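Side-chain contacts in Rab GTPase binding effector protein 1 (Homo sapiens, PDB 1TU3), which acts as an effector of Rab GTPases, probably as a coiled-coil dimer that binds the activated GTPase through its helices: residues 36-39 with 40-43; 56-59 with 60-64; 45-48 with 49-53. All coordinates share one frame; numbering follows the deposited sequence.

Interaction 1: residues 36-39 with 40-43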
# COMPACT_ATOMS: atom_id res chain seq x y z
N ARG G 36 6.44 -6.69 -5.27
CA ARG G 36 6.36 -5.64 -6.27
C ARG G 36 4.93 -5.20 -6.56
O ARG G 36 4.69 -4.02 -6.84
CB ARG G 36 7.03 -6.10 -7.56
CG ARG G 36 8.56 -6.09 -7.45
CD ARG G 36 9.23 -6.19 -8.83
NE ARG G 36 8.93 -7.46 -9.50
CZ ARG G 36 9.52 -8.62 -9.22
NH1 ARG G 36 10.46 -8.68 -8.28
NH2 ARG G 36 9.17 -9.71 -9.88
N ASP G 37 4.00 -6.15 -6.49
CA ASP G 37 2.58 -5.86 -6.65
C ASP G 37 2.17 -4.87 -5.57
O ASP G 37 1.45 -3.91 -5.83
CB ASP G 37 1.71 -7.10 -6.47
CG ASP G 37 1.70 -8.04 -7.69
OD1 ASP G 37 1.83 -7.57 -8.85
OD2 ASP G 37 1.52 -9.26 -7.48
N PHE G 38 2.62 -5.12 -4.35
CA PHE G 38 2.18 -4.33 -3.22
C PHE G 38 2.92 -3.00 -3.16
O PHE G 38 2.40 -2.04 -2.62
CB PHE G 38 2.33 -5.13 -1.92
CG PHE G 38 1.15 -6.01 -1.62
CD1 PHE G 38 -0.03 -5.47 -1.07
CD2 PHE G 38 1.19 -7.37 -1.93
CE1 PHE G 38 -1.16 -6.29 -0.85
CE2 PHE G 38 0.08 -8.19 -1.72
CZ PHE G 38 -1.10 -7.66 -1.18
N VAL G 39 4.13 -2.96 -3.71
CA VAL G 39 4.87 -1.71 -3.86
C VAL G 39 4.15 -0.82 -4.87
O VAL G 39 3.90 0.36 -4.59
CB VAL G 39 6.31 -1.93 -4.36
CG1 VAL G 39 7.01 -0.57 -4.58
CG2 VAL G 39 7.09 -2.75 -3.37
N LYS G 40 3.83 -1.37 -6.03
CA LYS G 40 3.07 -0.61 -7.02
C LYS G 40 1.70 -0.20 -6.47
O LYS G 40 1.26 0.93 -6.70
CB LYS G 40 2.93 -1.41 -8.32
CG LYS G 40 4.28 -1.75 -8.95
CD LYS G 40 4.19 -1.98 -10.45
CE LYS G 40 3.33 -3.18 -10.79
NZ LYS G 40 3.88 -4.45 -10.23
N LEU G 41 1.04 -1.11 -5.73
CA LEU G 41 -0.24 -0.80 -5.09
C LEU G 41 -0.12 0.40 -4.15
O LEU G 41 -0.95 1.30 -4.18
CB LEU G 41 -0.77 -1.97 -4.27
CG LEU G 41 -2.30 -2.23 -4.25
CD1 LEU G 41 -2.68 -3.02 -3.01
CD2 LEU G 41 -3.08 -0.95 -4.28
N SER G 42 0.90 0.40 -3.30
CA SER G 42 1.01 1.50 -2.35
C SER G 42 1.35 2.80 -3.09
O SER G 42 0.76 3.83 -2.79
CB SER G 42 2.05 1.19 -1.26
OG SER G 42 3.34 1.07 -1.82
N GLN G 43 2.28 2.75 -4.05
CA GLN G 43 2.61 3.95 -4.81
C GLN G 43 1.35 4.58 -5.43
O GLN G 43 1.19 5.79 -5.40
CB GLN G 43 3.61 3.65 -5.92
CG GLN G 43 4.97 3.25 -5.45
CD GLN G 43 5.89 2.85 -6.60
OE1 GLN G 43 5.49 2.12 -7.52
NE2 GLN G 43 7.14 3.30 -6.54
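Phe38 and Leu41 make the apolar part of this contact, about two turns of helix in which residues 36-39 meet 40-43. Their side chains run side by side and point the same way, and Leu41 CD1 comes obliquely to the ring at 4.1 Å from Phe38 CD1. Val39 adds a second patch: with CG1 anti to the backbone N (chi1 177°), that methyl reaches the amide carbon of Gln43, and the two side chains cross at a slant.

The hydrogen bonds centre on the carbonyl of Val39, which is gripped twice. Gln43 N approaches it as an ordinary helical donor, nearly straight at 171°, while Ser42 OG gives a second bond of 2.9 Å to Val39 O. Ser42 can do this because chi1 of 63° sets OG between its backbone N and carbonyl carbon, folding the hydroxyl back over the preceding turn, so that its polar group is satisfied although the residue is buried. Lys40 N, Leu41 N and Ser42 N bond to the carbonyls of Arg36, Asp37 and Phe38 in the regular i to i+4 pattern.

Charge enters at the exposed flank. Lys40 bends at chi3 and chi4, curling back over the carbonyl of Arg36, with CG 3.1 Å from Arg36 O. This brings Lys40 NZ near that carbonyl and 4.0 Å from Asp37 OD1, a long salt bridge.

This stretch lies midway along helix 20-54. Phe38 meets Ser42 of the second subunit, and Val39 meets Phe38 of that subunit, consistent with a coiled-coil pairing of helices. Chains of another protein cover two further flanks, one packing on Asp37, Phe38 and Leu41, the other giving Gln43 NE2 a backbone acceptor.

Interaction 2: residues 56-59 with 60-64; sequences DSLE and RIRAI
Ser57 is the N-cap of helix 58-64, and its OG accepts from Arg60 N at 3.2 Å. A chi1 of 60° swings the hydroxyl back to the N-H of Arg60 in the first turn, which otherwise has just a weak bond to Ser57 O within these two segments. The carbonyl of Ser57 takes a further weak bond from Ile61 N, and Ile61 CG1 lies against it.

Next, the Leu58 carbonyl accepts weakly from Ile61 N and from Arg62 N, the latter at 3.3 Å, while the CD2 methyl of Leu58 approaches Arg62 NH1. Leu58 and Ile61 pack on Leu58 and Ile61 of the second subunit.

At Glu59 the guanidinium of Arg62 folds back over the helix, bent at chi3 (-64°), and lays one face over Glu59 CA. Arg62 NH2 touches the aliphatic stem, 3.4 Å from Glu59 CG, yet stays 4.2 Å from Glu59 OE1, with the carboxylate and guanidinium planes 33° apart.

That spacing is beyond a salt bridge, and with most residues exposed the attraction is probably modest. The serine cap and the apolar contacts of Ile61 and Ile64 with helix 20-54 are likelier than this charge pair to hold the short helix.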
# COMPACT_ATOMS: atom_id res chain seq x y z
N ASP G 56 -9.33 20.93 -4.97
CA ASP G 56 -9.99 22.17 -4.59
C ASP G 56 -11.40 21.93 -4.05
O ASP G 56 -11.72 22.32 -2.93
CB ASP G 56 -10.06 23.10 -5.79
CG ASP G 56 -10.94 24.30 -5.55
OD1 ASP G 56 -10.63 25.07 -4.62
OD2 ASP G 56 -11.94 24.46 -6.28
N SER G 57 -12.23 21.28 -4.86
CA SER G 57 -13.62 21.08 -4.51
C SER G 57 -13.90 19.64 -4.09
O SER G 57 -13.09 18.75 -4.35
CB SER G 57 -14.51 21.45 -5.70
OG SER G 57 -14.20 20.63 -6.81
N LEU G 58 -15.03 19.42 -3.43
CA LEU G 58 -15.44 18.09 -3.03
C LEU G 58 -15.79 17.24 -4.25
O LEU G 58 -15.69 16.01 -4.24
CB LEU G 58 -16.65 18.17 -2.10
CG LEU G 58 -16.79 17.04 -1.08
CD1 LEU G 58 -16.07 17.43 0.21
CD2 LEU G 58 -18.25 16.78 -0.80
N GLU G 59 -16.21 17.91 -5.32
CA GLU G 59 -16.52 17.22 -6.56
C GLU G 59 -15.24 16.74 -7.25
O GLU G 59 -15.25 15.73 -7.95
CB GLU G 59 -17.31 18.15 -7.49
CG GLU G 59 -17.96 17.46 -8.66
CD GLU G 59 -18.70 18.43 -9.55
OE1 GLU G 59 -19.54 19.19 -9.02
OE2 GLU G 59 -18.45 18.44 -10.78
N ARG G 60 -14.16 17.49 -7.06
CA ARG G 60 -12.86 17.06 -7.55
C ARG G 60 -12.41 15.77 -6.85
O ARG G 60 -11.77 14.91 -7.45
CB ARG G 60 -11.81 18.14 -7.30
CG ARG G 60 -10.41 17.79 -7.88
CD ARG G 60 -10.33 17.97 -9.40
NE ARG G 60 -11.51 17.43 -10.09
CZ ARG G 60 -11.97 17.87 -11.25
NH1 ARG G 60 -11.37 18.88 -11.89
NH2 ARG G 60 -13.07 17.33 -11.78
N ILE G 61 -12.77 15.63 -5.58
CA ILE G 61 -12.31 14.49 -4.82
C ILE G 61 -13.00 13.21 -5.29
O ILE G 61 -12.35 12.15 -5.39
CB ILE G 61 -12.54 14.72 -3.34
CG1 ILE G 61 -11.67 15.89 -2.89
CG2 ILE G 61 -12.19 13.48 -2.55
CD1 ILE G 61 -11.84 16.30 -1.45
N ARG G 62 -14.30 13.30 -5.59
CA ARG G 62 -15.04 12.15 -6.09
C ARG G 62 -14.46 11.63 -7.39
O ARG G 62 -14.45 10.43 -7.63
CB ARG G 62 -16.51 12.49 -6.31
CG ARG G 62 -17.38 12.56 -5.05
CD ARG G 62 -18.89 12.52 -5.42
NE ARG G 62 -19.34 13.68 -6.21
CZ ARG G 62 -19.60 14.88 -5.69
NH1 ARG G 62 -19.47 15.10 -4.39
NH2 ARG G 62 -20.00 15.86 -6.48
N ALA G 63 -13.98 12.54 -8.24
CA ALA G 63 -13.43 12.13 -9.52
C ALA G 63 -12.12 11.38 -9.31
O ALA G 63 -11.88 10.35 -9.93
CB ALA G 63 -13.19 13.35 -10.42
N ILE G 64 -11.27 11.92 -8.43
CA ILE G 64 -10.03 11.25 -8.08
C ILE G 64 -10.32 9.85 -7.53
O ILE G 64 -9.68 8.88 -7.92
CB ILE G 64 -9.24 12.05 -7.01
CG1 ILE G 64 -8.81 13.40 -7.61
CG2 ILE G 64 -8.05 11.22 -6.49
CD1 ILE G 64 -8.24 14.39 -6.60

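Interaction 3: residues 45-48 with 49-53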
# COMPACT_ATOMS: atom_id res chain seq x y z
N LEU G 45 -1.80 4.25 -4.46
CA LEU G 45 -2.65 4.78 -3.41
C LEU G 45 -2.13 6.11 -2.87
O LEU G 45 -2.91 7.04 -2.64
CB LEU G 45 -2.77 3.78 -2.26
CG LEU G 45 -3.44 2.46 -2.60
CD1 LEU G 45 -3.28 1.50 -1.42
CD2 LEU G 45 -4.91 2.71 -2.93
N GLN G 46 -0.82 6.20 -2.66
CA GLN G 46 -0.23 7.44 -2.17
C GLN G 46 -0.39 8.62 -3.15
O GLN G 46 -0.73 9.73 -2.74
CB GLN G 46 1.24 7.22 -1.81
CG GLN G 46 1.41 6.34 -0.59
CD GLN G 46 2.80 5.75 -0.42
OE1 GLN G 46 3.49 5.44 -1.42
NE2 GLN G 46 3.22 5.59 0.82
N VAL G 47 -0.13 8.39 -4.44
CA VAL G 47 -0.35 9.41 -5.45
C VAL G 47 -1.80 9.89 -5.39
O VAL G 47 -2.07 11.09 -5.47
CB VAL G 47 -0.04 8.89 -6.88
CG1 VAL G 47 -0.54 9.90 -7.97
CG2 VAL G 47 1.46 8.70 -7.02
N GLN G 48 -2.72 8.96 -5.18
CA GLN G 48 -4.14 9.30 -5.07
C GLN G 48 -4.48 10.06 -3.78
O GLN G 48 -5.28 11.00 -3.82
CB GLN G 48 -4.99 8.04 -5.20
CG GLN G 48 -6.34 8.26 -5.85
CD GLN G 48 -7.03 6.95 -6.24
OE1 GLN G 48 -6.42 6.07 -6.84
NE2 GLN G 48 -8.31 6.83 -5.91
N LEU G 49 -3.89 9.69 -2.65
CA LEU G 49 -4.16 10.46 -1.42
C LEU G 49 -3.63 11.88 -1.55
O LEU G 49 -4.16 12.81 -0.96
CB LEU G 49 -3.52 9.81 -0.19
CG LEU G 49 -4.31 8.66 0.42
CD1 LEU G 49 -3.51 8.11 1.58
CD2 LEU G 49 -5.67 9.12 0.87
N GLU G 50 -2.55 12.03 -2.30
CA GLU G 50 -1.90 13.30 -2.40
C GLU G 50 -2.72 14.17 -3.35
O GLU G 50 -3.06 15.29 -3.02
CB GLU G 50 -0.45 13.11 -2.91
CG GLU G 50 0.30 14.41 -3.20
CD GLU G 50 0.24 15.40 -2.04
OE1 GLU G 50 0.13 14.97 -0.86
OE2 GLU G 50 0.30 16.62 -2.32
N ARG G 51 -3.07 13.64 -4.52
CA ARG G 51 -4.03 14.31 -5.38
C ARG G 51 -5.22 14.83 -4.57
O ARG G 51 -5.56 16.01 -4.64
CB ARG G 51 -4.55 13.37 -6.46
CG ARG G 51 -3.63 13.19 -7.64
CD ARG G 51 -4.43 12.66 -8.83
NE ARG G 51 -4.63 11.22 -8.78
CZ ARG G 51 -5.55 10.55 -9.47
NH1 ARG G 51 -6.38 11.22 -10.27
NH2 ARG G 51 -5.64 9.23 -9.37
N ILE G 52 -5.85 13.96 -3.80
CA ILE G 52 -6.98 14.38 -2.97
C ILE G 52 -6.61 15.53 -2.03
O ILE G 52 -7.39 16.45 -1.84
CB ILE G 52 -7.51 13.19 -2.14
CG1 ILE G 52 -8.32 12.27 -3.06
CG2 ILE G 52 -8.36 13.70 -0.98
CD1 ILE G 52 -8.68 10.96 -2.42
N ARG G 53 -5.41 15.47 -1.46
CA ARG G 53 -4.92 16.53 -0.60
C ARG G 53 -4.83 17.85 -1.36
O ARG G 53 -4.88 18.92 -0.77
CB ARG G 53 -3.52 16.17 -0.08
CG ARG G 53 -3.34 16.43 1.41
CD ARG G 53 -2.21 17.38 1.67
NE ARG G 53 -0.95 16.96 1.07
CZ ARG G 53 0.17 17.68 1.13
NH1 ARG G 53 0.19 18.85 1.76
NH2 ARG G 53 1.28 17.24 0.54
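Arg51 brings NH2 of its guanidinium obliquely to the stem of Gln48, 3.7 Å from Gln48 CG. The two side chains cross at a slant, and the amide and guanidinium planes stand 63° apart, so they do not stack. Chi1 of -80°, with CG beside the backbone N, puts Arg51 CG 3.4 Å from Val47 O; the bend at chi3 then turns the guanidinium toward Gln48. The polar ends have partners in the C-terminal tail of the same chain: Arg51 NH1 forms a salt bridge with Asp67, and Gln48 OE1 accepts from Lys69 NZ.

Beneath these side chains the backbone is regular helix. Arg51 N meets Val47 O at 2.9 Å and 174°, and Ile52 N, Leu49 N and Glu50 N bond to the carbonyls of Gln48, Leu45 and Gln46. Leu49 CG and Ile52 CG1 lie against the carbonyls of Leu45 and Gln48.

Leu45, Leu49 and Ile52 form an apolar stripe, its residues four and three apart, as in a coiled coil. All three pack on Leu49 of the second subunit, while Ile52 also touches Ile61 and Ile64 of helix 58-64.

Polar residues occupy another flank. Arg53 grips Glu50 side-on, NE and NH2 both reaching the single oxygen Glu50 OE1, NH2 at 2.9 Å, with that oxygen in the guanidinium plane. The other carboxylate oxygen, Glu50 OE2, bonds to Gln54 and to a polar side chain of another protein's chain. Gln46 NE2 in turn bonds to the backbone of that partner, which also sets an aromatic side chain against Val47.

Interactions 1 and 3 are neighbouring stretches of helix 20-54, their centres about 14 Å apart, whereas interaction 2 starts the separate helix 58-64. Interaction 3 is the buried one, interaction 1 is partly buried, and interaction 2 is a surface contact. All three touch the second subunit, and chains of another protein also pack around 1 and 3. The chemistry follows: a short carboxylate grip in 45-53, a long salt bridge in 36-43, and opposite charges beyond bonding distance in 56-64. Interactions 2 and 3 join directly, Ile64 CG2 packing 3.6 Å from Ile52 CG1, where the short helix lies against the long one.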